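Local atomic coordinates of autophagy protein 5 (PDB entry 2DYO), a protein that takes part in autophagic vesicle formation and cytoplasm-to-vacuole transport, and is required for selective degradation of the nucleus and of mitochondria. Residues L19-P24 with R120-M125; F75-N80 with I134-S139. All coordinates share one frame; numbering follows the deposited sequence.

Contact 1. Residues L19-P24 with R120-M125; sequences LVSIDP and RIHLVM
Ile22 and Leu123 lie side by side on the buried face of two parallel strands, pointing the same way, with Ile22 CD1 3.9 Å from Leu123 CB. Ile22 CG1 stands anti to the carbonyl carbon, and chi2 (-57°) bends CD1 toward Leu123. Val20 and Ile121 pair on the same face; branched and aliphatic residues suit it, since they fill the interior without bringing in polar groups. Between the faces the backbones are joined by alternating bonds: Ile121 N to Leu19 O, Ser21 N to Ile121 O at 2.7 Å, Leu123 N to Ser21 O, and finally Asp23 N to Leu123 O, stretched to 3.2 Å where the first strand gives way to a loop.

The other face is mixed and partly exposed. Leu19 CD2 lies over one face of the Arg120 guanidinium, 3.7 Å from NE, and Leu19 also packs on an aromatic side chain of another protein's chain. The short Ser21 hydroxyl fits obliquely beside the His122 ring, OG 2.5 Å from ND1. At the strand end each Asp23 carboxylate oxygen accepts from a water: OD2 from one in the His122 ring plane, 2.8 Å from ND1, OD1 from one bound by Met125 N.

Helix 52-59 covers the buried face, Ile55 touching both Ile22 and Leu123. Strand 37-43 flanks 15-22, and strand 74-79 flanks 118-126, making these two strands the inner parallel pair of the mixed sheet.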
ATOM      1  N   LEU A  19      -9.793  -8.030   8.174  1.00 23.30           N
ATOM      2  CA  LEU A  19     -10.530  -8.210   9.410  1.00 24.32           C
ATOM      3  C   LEU A  19      -9.994  -7.230  10.436  1.00 24.51           C
ATOM      4  O   LEU A  19      -8.892  -7.399  10.954  1.00 24.60           O
ATOM      5  CB  LEU A  19     -10.363  -9.645   9.923  1.00 24.64           C
ATOM      6  CG  LEU A  19     -11.223 -10.013  11.135  1.00 26.48           C
ATOM      7  CD1 LEU A  19     -12.690  -9.787  10.796  1.00 24.44           C
ATOM      8  CD2 LEU A  19     -10.967 -11.467  11.536  1.00 25.41           C
ATOM      9  N   VAL A  20     -10.771  -6.191  10.719  1.00 25.89           N
ATOM     10  CA  VAL A  20     -10.360  -5.192  11.692  1.00 27.64           C
ATOM     11  C   VAL A  20     -10.986  -5.465  13.055  1.00 28.26           C
ATOM     12  O   VAL A  20     -12.194  -5.683  13.164  1.00 28.16           O
ATOM     13  CB  VAL A  20     -10.764  -3.766  11.243  1.00 28.18           C
ATOM     14  CG1 VAL A  20     -10.350  -2.751  12.305  1.00 25.87           C
ATOM     15  CG2 VAL A  20     -10.103  -3.432   9.910  1.00 29.20           C
ATOM     16  N   SER A  21     -10.157  -5.456  14.090  1.00 29.87           N
ATOM     17  CA  SER A  21     -10.643  -5.674  15.444  1.00 32.76           C
ATOM     18  C   SER A  21     -10.309  -4.444  16.274  1.00 34.03           C
ATOM     19  O   SER A  21      -9.200  -3.914  16.199  1.00 33.46           O
ATOM     20  CB  SER A  21      -9.985  -6.907  16.059  1.00 32.33           C
ATOM     21  OG  SER A  21      -8.586  -6.726  16.153  1.00 40.29           O
ATOM     22  N   ILE A  22     -11.277  -3.993  17.061  1.00 34.67           N
ATOM     23  CA  ILE A  22     -11.103  -2.820  17.910  1.00 36.36           C
ATOM     24  C   ILE A  22     -10.802  -3.280  19.330  1.00 38.72           C
ATOM     25  O   ILE A  22     -11.654  -3.894  19.969  1.00 38.23           O
ATOM     26  CB  ILE A  22     -12.393  -1.968  17.942  1.00 35.23           C
ATOM     27  CG1 ILE A  22     -12.874  -1.691  16.514  1.00 34.13           C
ATOM     28  CG2 ILE A  22     -12.145  -0.672  18.701  1.00 34.59           C
ATOM     29  CD1 ILE A  22     -11.851  -0.997  15.633  1.00 35.32           C
ATOM     30  N   ASP A  23      -9.598  -2.988  19.824  1.00 39.49           N
ATOM     31  CA  ASP A  23      -9.239  -3.394  21.180  1.00 41.21           C
ATOM     32  C   ASP A  23     -10.265  -2.895  22.188  1.00 41.19           C
ATOM     33  O   ASP A  23     -10.778  -1.787  22.067  1.00 38.14           O
ATOM     34  CB  ASP A  23      -7.856  -2.870  21.569  1.00 42.39           C
ATOM     35  CG  ASP A  23      -6.732  -3.749  21.055  1.00 45.15           C
ATOM     36  OD1 ASP A  23      -5.582  -3.556  21.504  1.00 47.59           O
ATOM     37  OD2 ASP A  23      -6.991  -4.628  20.203  1.00 45.97           O
ATOM     38  N   PRO A  24     -10.573  -3.716  23.202  1.00 43.09           N
ATOM     39  CA  PRO A  24     -11.549  -3.343  24.232  1.00 45.71           C
ATOM     40  C   PRO A  24     -11.211  -2.035  24.946  1.00 46.75           C
ATOM     41  O   PRO A  24     -12.087  -1.393  25.526  1.00 47.47           O
ATOM     42  CB  PRO A  24     -11.543  -4.554  25.169  1.00 45.65           C
ATOM     43  CG  PRO A  24     -10.162  -5.113  25.003  1.00 46.51           C
ATOM     44  CD  PRO A  24      -9.955  -5.016  23.512  1.00 44.21           C
ATOM     45  N   ARG A 120      -5.373  -9.338   8.984  1.00 31.36           N
ATOM     46  CA  ARG A 120      -5.919  -9.103  10.310  1.00 34.20           C
ATOM     47  C   ARG A 120      -5.305  -7.845  10.910  1.00 33.64           C
ATOM     48  O   ARG A 120      -4.094  -7.772  11.114  1.00 34.14           O
ATOM     49  CB  ARG A 120      -5.630 -10.313  11.196  1.00 38.27           C
ATOM     50  CG  ARG A 120      -6.616 -10.504  12.323  1.00 43.43           C
ATOM     51  CD  ARG A 120      -6.668 -11.964  12.741  1.00 47.91           C
ATOM     52  NE  ARG A 120      -7.884 -12.262  13.491  1.00 50.93           N
ATOM     53  CZ  ARG A 120      -8.351 -13.487  13.703  1.00 52.66           C
ATOM     54  NH1 ARG A 120      -7.700 -14.540  13.220  1.00 52.43           N
ATOM     55  NH2 ARG A 120      -9.474 -13.661  14.388  1.00 53.39           N
ATOM     56  N   ILE A 121      -6.148  -6.855  11.188  1.00 33.43           N
ATOM     57  CA  ILE A 121      -5.692  -5.586  11.747  1.00 34.08           C
ATOM     58  C   ILE A 121      -6.405  -5.257  13.055  1.00 33.23           C
ATOM     59  O   ILE A 121      -7.620  -5.414  13.169  1.00 33.36           O
ATOM     60  CB  ILE A 121      -5.937  -4.435  10.753  1.00 35.28           C
ATOM     61  CG1 ILE A 121      -5.074  -4.635   9.505  1.00 36.30           C
ATOM     62  CG2 ILE A 121      -5.657  -3.092  11.424  1.00 38.99           C
ATOM     63  CD1 ILE A 121      -3.584  -4.589   9.766  1.00 37.57           C
ATOM     64  N   HIS A 122      -5.639  -4.783  14.031  1.00 32.79           N
ATOM     65  CA  HIS A 122      -6.182  -4.431  15.336  1.00 35.26           C
ATOM     66  C   HIS A 122      -5.894  -2.962  15.640  1.00 33.44           C
ATOM     67  O   HIS A 122      -4.755  -2.510  15.523  1.00 32.36           O
ATOM     68  CB  HIS A 122      -5.544  -5.311  16.418  1.00 39.67           C
ATOM     69  CG  HIS A 122      -5.466  -6.761  16.049  1.00 45.46           C
ATOM     70  ND1 HIS A 122      -6.307  -7.716  16.582  1.00 47.42           N
ATOM     71  CD2 HIS A 122      -4.667  -7.414  15.171  1.00 46.91           C
ATOM     72  CE1 HIS A 122      -6.030  -8.894  16.049  1.00 47.69           C
ATOM     73  NE2 HIS A 122      -5.039  -8.738  15.188  1.00 48.78           N
ATOM     74  N   LEU A 123      -6.932  -2.224  16.023  1.00 32.60           N
ATOM     75  CA  LEU A 123      -6.796  -0.809  16.366  1.00 33.08           C
ATOM     76  C   LEU A 123      -6.440  -0.764  17.850  1.00 34.28           C
ATOM     77  O   LEU A 123      -7.195  -1.265  18.685  1.00 32.25           O
ATOM     78  CB  LEU A 123      -8.122  -0.079  16.139  1.00 33.01           C
ATOM     79  CG  LEU A 123      -8.156   1.407  15.749  1.00 36.04           C
ATOM     80  CD1 LEU A 123      -9.387   2.028  16.367  1.00 32.32           C
ATOM     81  CD2 LEU A 123      -6.910   2.145  16.210  1.00 34.94           C
ATOM     82  N   VAL A 124      -5.305  -0.153  18.174  1.00 33.96           N
ATOM     83  CA  VAL A 124      -4.835  -0.068  19.554  1.00 37.89           C
ATOM     84  C   VAL A 124      -4.553   1.367  20.013  1.00 40.28           C
ATOM     85  O   VAL A 124      -4.415   2.276  19.195  1.00 39.02           O
ATOM     86  CB  VAL A 124      -3.540  -0.898  19.722  1.00 38.19           C
ATOM     87  CG1 VAL A 124      -3.040  -0.822  21.149  1.00 41.80           C
ATOM     88  CG2 VAL A 124      -3.799  -2.339  19.328  1.00 40.32           C
ATOM     89  N   MET A 125      -4.481   1.563  21.329  1.00 42.09           N
ATOM     90  CA  MET A 125      -4.185   2.876  21.895  1.00 45.10           C
ATOM     91  C   MET A 125      -3.100   2.744  22.957  1.00 47.50           C
ATOM     92  O   MET A 125      -2.816   1.642  23.428  1.00 47.12           O
ATOM     93  CB  MET A 125      -5.432   3.501  22.521  1.00 44.77           C
ATOM     94  CG  MET A 125      -5.949   2.781  23.753  1.00 45.44           C
ATOM     95  SD  MET A 125      -7.137   3.806  24.633  1.00 47.37           S
ATOM     96  CE  MET A 125      -8.607   3.512  23.689  1.00 42.36           C
TER
HETATM   97  O   HOH W   1      -5.395  -0.783  23.100  1.00 46.78           O
HETATM   98  O   HOH W   2      -7.732  -6.258  18.489  1.00 66.03           O

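Contact 2. Residues F75-N80 with I134-S139; sequences FWFEHN and IPIASS
Ile136 drives its CD1 methyl over one face of the Phe77 ring, the two side chains crossing at about a right angle. CD1 lies 3.8 Å from the ring centroid and 21° off the ring normal, a CH-pi contact displaced toward the rim, where CE1 is the nearest ring atom at 3.5 Å. CG1 stands anti to the carbonyl carbon, and CD1, extended from it (chi2 163°), lies against Trp76 CA at 3.6 Å as well as the ring. An aliphatic branch suits this buried place because its terminal methyl can sit over the aromatic face while CB packs on Phe75 CB, and no polar side-chain group is buried.

A short, nearly straight backbone bond holds the Ile136 backbone beside the strand: Ile136 N donates to Phe75 O at 2.7 Å and 178°. Beside it a water accepts from Phe75 N and donates to Ile136 O, 2.7 Å away, so both backbone polar groups of Ile136 are tied to Phe75, one directly and one through water. Trp76 turns away from Ile136; its NE1 donates to Glu78 OE2 on the anti side of the carboxylate, 2.9 Å away.

Met52 of helix 52-59 touches both Phe77 and Ile136, so the loop isoleucine joins the core between helix and sheet that is characteristic of the ubiquitin-like fold, here in the UblA domain of Atg5.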
ATOM      1  N   PHE A  75      -3.235   6.525  18.909  1.00 41.95           N
ATOM      2  CA  PHE A  75      -3.875   5.392  18.243  1.00 37.97           C
ATOM      3  C   PHE A  75      -3.044   4.918  17.056  1.00 36.76           C
ATOM      4  O   PHE A  75      -2.520   5.730  16.294  1.00 34.12           O
ATOM      5  CB  PHE A  75      -5.263   5.794  17.743  1.00 37.70           C
ATOM      6  CG  PHE A  75      -6.159   6.360  18.808  1.00 39.36           C
ATOM      7  CD1 PHE A  75      -7.061   7.374  18.500  1.00 38.07           C
ATOM      8  CD2 PHE A  75      -6.114   5.877  20.112  1.00 39.83           C
ATOM      9  CE1 PHE A  75      -7.905   7.900  19.472  1.00 39.72           C
ATOM     10  CE2 PHE A  75      -6.956   6.397  21.094  1.00 40.74           C
ATOM     11  CZ  PHE A  75      -7.852   7.411  20.772  1.00 39.51           C
ATOM     12  N   TRP A  76      -2.932   3.602  16.904  1.00 34.89           N
ATOM     13  CA  TRP A  76      -2.182   3.021  15.793  1.00 33.85           C
ATOM     14  C   TRP A  76      -2.647   1.594  15.520  1.00 33.83           C
ATOM     15  O   TRP A  76      -3.337   0.985  16.346  1.00 32.85           O
ATOM     16  CB  TRP A  76      -0.673   3.060  16.081  1.00 34.27           C
ATOM     17  CG  TRP A  76      -0.193   2.175  17.197  1.00 36.95           C
ATOM     18  CD1 TRP A  76       0.159   0.859  17.111  1.00 36.55           C
ATOM     19  CD2 TRP A  76       0.007   2.552  18.566  1.00 37.46           C
ATOM     20  NE1 TRP A  76       0.571   0.395  18.337  1.00 37.33           N
ATOM     21  CE2 TRP A  76       0.486   1.412  19.249  1.00 37.68           C
ATOM     22  CE3 TRP A  76      -0.173   3.744  19.283  1.00 37.45           C
ATOM     23  CZ2 TRP A  76       0.790   1.427  20.616  1.00 37.78           C
ATOM     24  CZ3 TRP A  76       0.128   3.759  20.645  1.00 37.27           C
ATOM     25  CH2 TRP A  76       0.603   2.605  21.293  1.00 36.78           C
ATOM     26  N   PHE A  77      -2.287   1.070  14.352  1.00 30.57           N
ATOM     27  CA  PHE A  77      -2.680  -0.281  13.981  1.00 29.22           C
ATOM     28  C   PHE A  77      -1.630  -1.312  14.330  1.00 30.62           C
ATOM     29  O   PHE A  77      -0.435  -1.019  14.381  1.00 31.29           O
ATOM     30  CB  PHE A  77      -2.957  -0.381  12.482  1.00 28.82           C
ATOM     31  CG  PHE A  77      -4.096   0.468  12.011  1.00 29.59           C
ATOM     32  CD1 PHE A  77      -3.859   1.609  11.250  1.00 29.83           C
ATOM     33  CD2 PHE A  77      -5.411   0.111  12.293  1.00 30.93           C
ATOM     34  CE1 PHE A  77      -4.912   2.379  10.773  1.00 30.02           C
ATOM     35  CE2 PHE A  77      -6.476   0.878  11.818  1.00 30.89           C
ATOM     36  CZ  PHE A  77      -6.221   2.013  11.055  1.00 30.44           C
ATOM     37  N   GLU A  78      -2.093  -2.533  14.562  1.00 31.71           N
ATOM     38  CA  GLU A  78      -1.206  -3.632  14.880  1.00 34.40           C
ATOM     39  C   GLU A  78      -1.640  -4.903  14.173  1.00 34.17           C
ATOM     40  O   GLU A  78      -2.804  -5.062  13.799  1.00 34.64           O
ATOM     41  CB  GLU A  78      -1.152  -3.855  16.395  1.00 35.41           C
ATOM     42  CG  GLU A  78      -0.035  -3.079  17.069  1.00 36.94           C
ATOM     43  CD  GLU A  78       0.024  -3.303  18.566  1.00 39.69           C
ATOM     44  OE1 GLU A  78      -0.342  -4.407  19.024  1.00 39.42           O
ATOM     45  OE2 GLU A  78       0.453  -2.376  19.284  1.00 39.70           O
ATOM     46  N   HIS A  79      -0.680  -5.792  13.967  1.00 35.92           N
ATOM     47  CA  HIS A  79      -0.921  -7.074  13.330  1.00 36.53           C
ATOM     48  C   HIS A  79      -0.154  -8.079  14.177  1.00 38.01           C
ATOM     49  O   HIS A  79       1.071  -8.011  14.285  1.00 36.85           O
ATOM     50  CB  HIS A  79      -0.409  -7.068  11.888  1.00 36.84           C
ATOM     51  CG  HIS A  79      -0.508  -8.398  11.208  1.00 37.03           C
ATOM     52  ND1 HIS A  79       0.497  -9.339  11.263  1.00 36.19           N
ATOM     53  CD2 HIS A  79      -1.504  -8.954  10.478  1.00 36.33           C
ATOM     54  CE1 HIS A  79       0.125 -10.417  10.595  1.00 36.67           C
ATOM     55  NE2 HIS A  79      -1.085 -10.209  10.109  1.00 37.52           N
ATOM     56  N   ASN A  80      -0.888  -8.995  14.795  1.00 40.07           N
ATOM     57  CA  ASN A  80      -0.284  -9.994  15.663  1.00 43.36           C
ATOM     58  C   ASN A  80       0.619  -9.328  16.702  1.00 43.55           C
ATOM     59  O   ASN A  80       1.775  -9.707  16.872  1.00 44.53           O
ATOM     60  CB  ASN A  80       0.510 -11.018  14.841  1.00 45.55           C
ATOM     61  CG  ASN A  80      -0.388 -11.920  13.999  1.00 49.48           C
ATOM     62  OD1 ASN A  80      -1.554 -12.145  14.337  1.00 51.78           O
ATOM     63  ND2 ASN A  80       0.156 -12.453  12.909  1.00 50.93           N
ATOM     64  N   ILE A 134       3.838   6.570  13.055  1.00 28.92           N
ATOM     65  CA  ILE A 134       3.131   7.839  12.966  1.00 26.98           C
ATOM     66  C   ILE A 134       1.725   7.531  13.462  1.00 27.27           C
ATOM     67  O   ILE A 134       1.021   6.726  12.857  1.00 27.38           O
ATOM     68  CB  ILE A 134       3.016   8.334  11.513  1.00 25.65           C
ATOM     69  CG1 ILE A 134       4.407   8.495  10.898  1.00 24.95           C
ATOM     70  CG2 ILE A 134       2.245   9.648  11.476  1.00 22.93           C
ATOM     71  CD1 ILE A 134       4.366   8.893   9.430  1.00 25.94           C
ATOM     72  N   PRO A 135       1.299   8.167  14.563  1.00 26.54           N
ATOM     73  CA  PRO A 135      -0.038   7.929  15.117  1.00 26.18           C
ATOM     74  C   PRO A 135      -1.184   8.320  14.182  1.00 27.26           C
ATOM     75  O   PRO A 135      -1.022   9.162  13.299  1.00 24.85           O
ATOM     76  CB  PRO A 135      -0.025   8.751  16.407  1.00 26.58           C
ATOM     77  CG  PRO A 135       0.852   9.915  16.048  1.00 26.80           C
ATOM     78  CD  PRO A 135       1.987   9.252  15.287  1.00 25.36           C
ATOM     79  N   ILE A 136      -2.340   7.689  14.377  1.00 27.60           N
ATOM     80  CA  ILE A 136      -3.522   7.984  13.576  1.00 27.87           C
ATOM     81  C   ILE A 136      -4.053   9.329  14.062  1.00 30.79           C
ATOM     82  O   ILE A 136      -4.383   9.483  15.236  1.00 31.72           O
ATOM     83  CB  ILE A 136      -4.594   6.894  13.764  1.00 27.24           C
ATOM     84  CG1 ILE A 136      -4.043   5.558  13.251  1.00 26.11           C
ATOM     85  CG2 ILE A 136      -5.876   7.284  13.035  1.00 24.77           C
ATOM     86  CD1 ILE A 136      -4.805   4.330  13.734  1.00 26.26           C
ATOM     87  N   ALA A 137      -4.141  10.297  13.159  1.00 31.02           N
ATOM     88  CA  ALA A 137      -4.582  11.634  13.529  1.00 33.51           C
ATOM     89  C   ALA A 137      -6.080  11.901  13.527  1.00 35.39           C
ATOM     90  O   ALA A 137      -6.884  11.123  13.010  1.00 33.11           O
ATOM     91  CB  ALA A 137      -3.884  12.664  12.640  1.00 31.24           C
ATOM     92  N   SER A 138      -6.426  13.030  14.138  1.00 39.80           N
ATOM     93  CA  SER A 138      -7.795  13.516  14.220  1.00 43.30           C
ATOM     94  C   SER A 138      -7.950  14.463  13.031  1.00 44.80           C
ATOM     95  O   SER A 138      -9.061  14.761  12.589  1.00 46.60           O
ATOM     96  CB  SER A 138      -8.008  14.272  15.539  1.00 43.94           C
ATOM     97  OG  SER A 138      -7.002  15.258  15.742  1.00 44.05           O
ATOM     98  N   SER A 139      -6.811  14.929  12.523  1.00 45.58           N
ATOM     99  CA  SER A 139      -6.765  15.822  11.366  1.00 46.02           C
ATOM    100  C   SER A 139      -7.187  15.009  10.141  1.00 45.39           C
ATOM    101  O   SER A 139      -6.449  14.126   9.700  1.00 46.18           O
ATOM    102  CB  SER A 139      -5.336  16.353  11.187  1.00 47.19           C
ATOM    103  OG  SER A 139      -5.235  17.216  10.070  1.00 50.02           O
TER
HETATM  104  O   HOH W   3      -3.150   9.126  17.590  1.00 29.90           O

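From the N terminus, strand 15-22 leads through strand 37-43 and helix 52-59 to strand 74-79, then by helix 90-98 to strand 118-126, where contact 1 closes the long excursion. Contact 2 begins within that excursion and ends beyond it, in the loop before helix 142-159, so the two closures cross. They are coupled directly: Glu78 N approaches His122 O at 2.8 Å and Val124 N approaches Trp76 O at 2.9 Å, both probable hydrogen bonds. Contact 1 thus unites the central strands of the UblA sheet, while contact 2 fastens the chain leaving that sheet for helix 142-159 to strand 74-79, the neighbour of strand 118-126. Leu123 touches Ile136, bringing their apolar sides together.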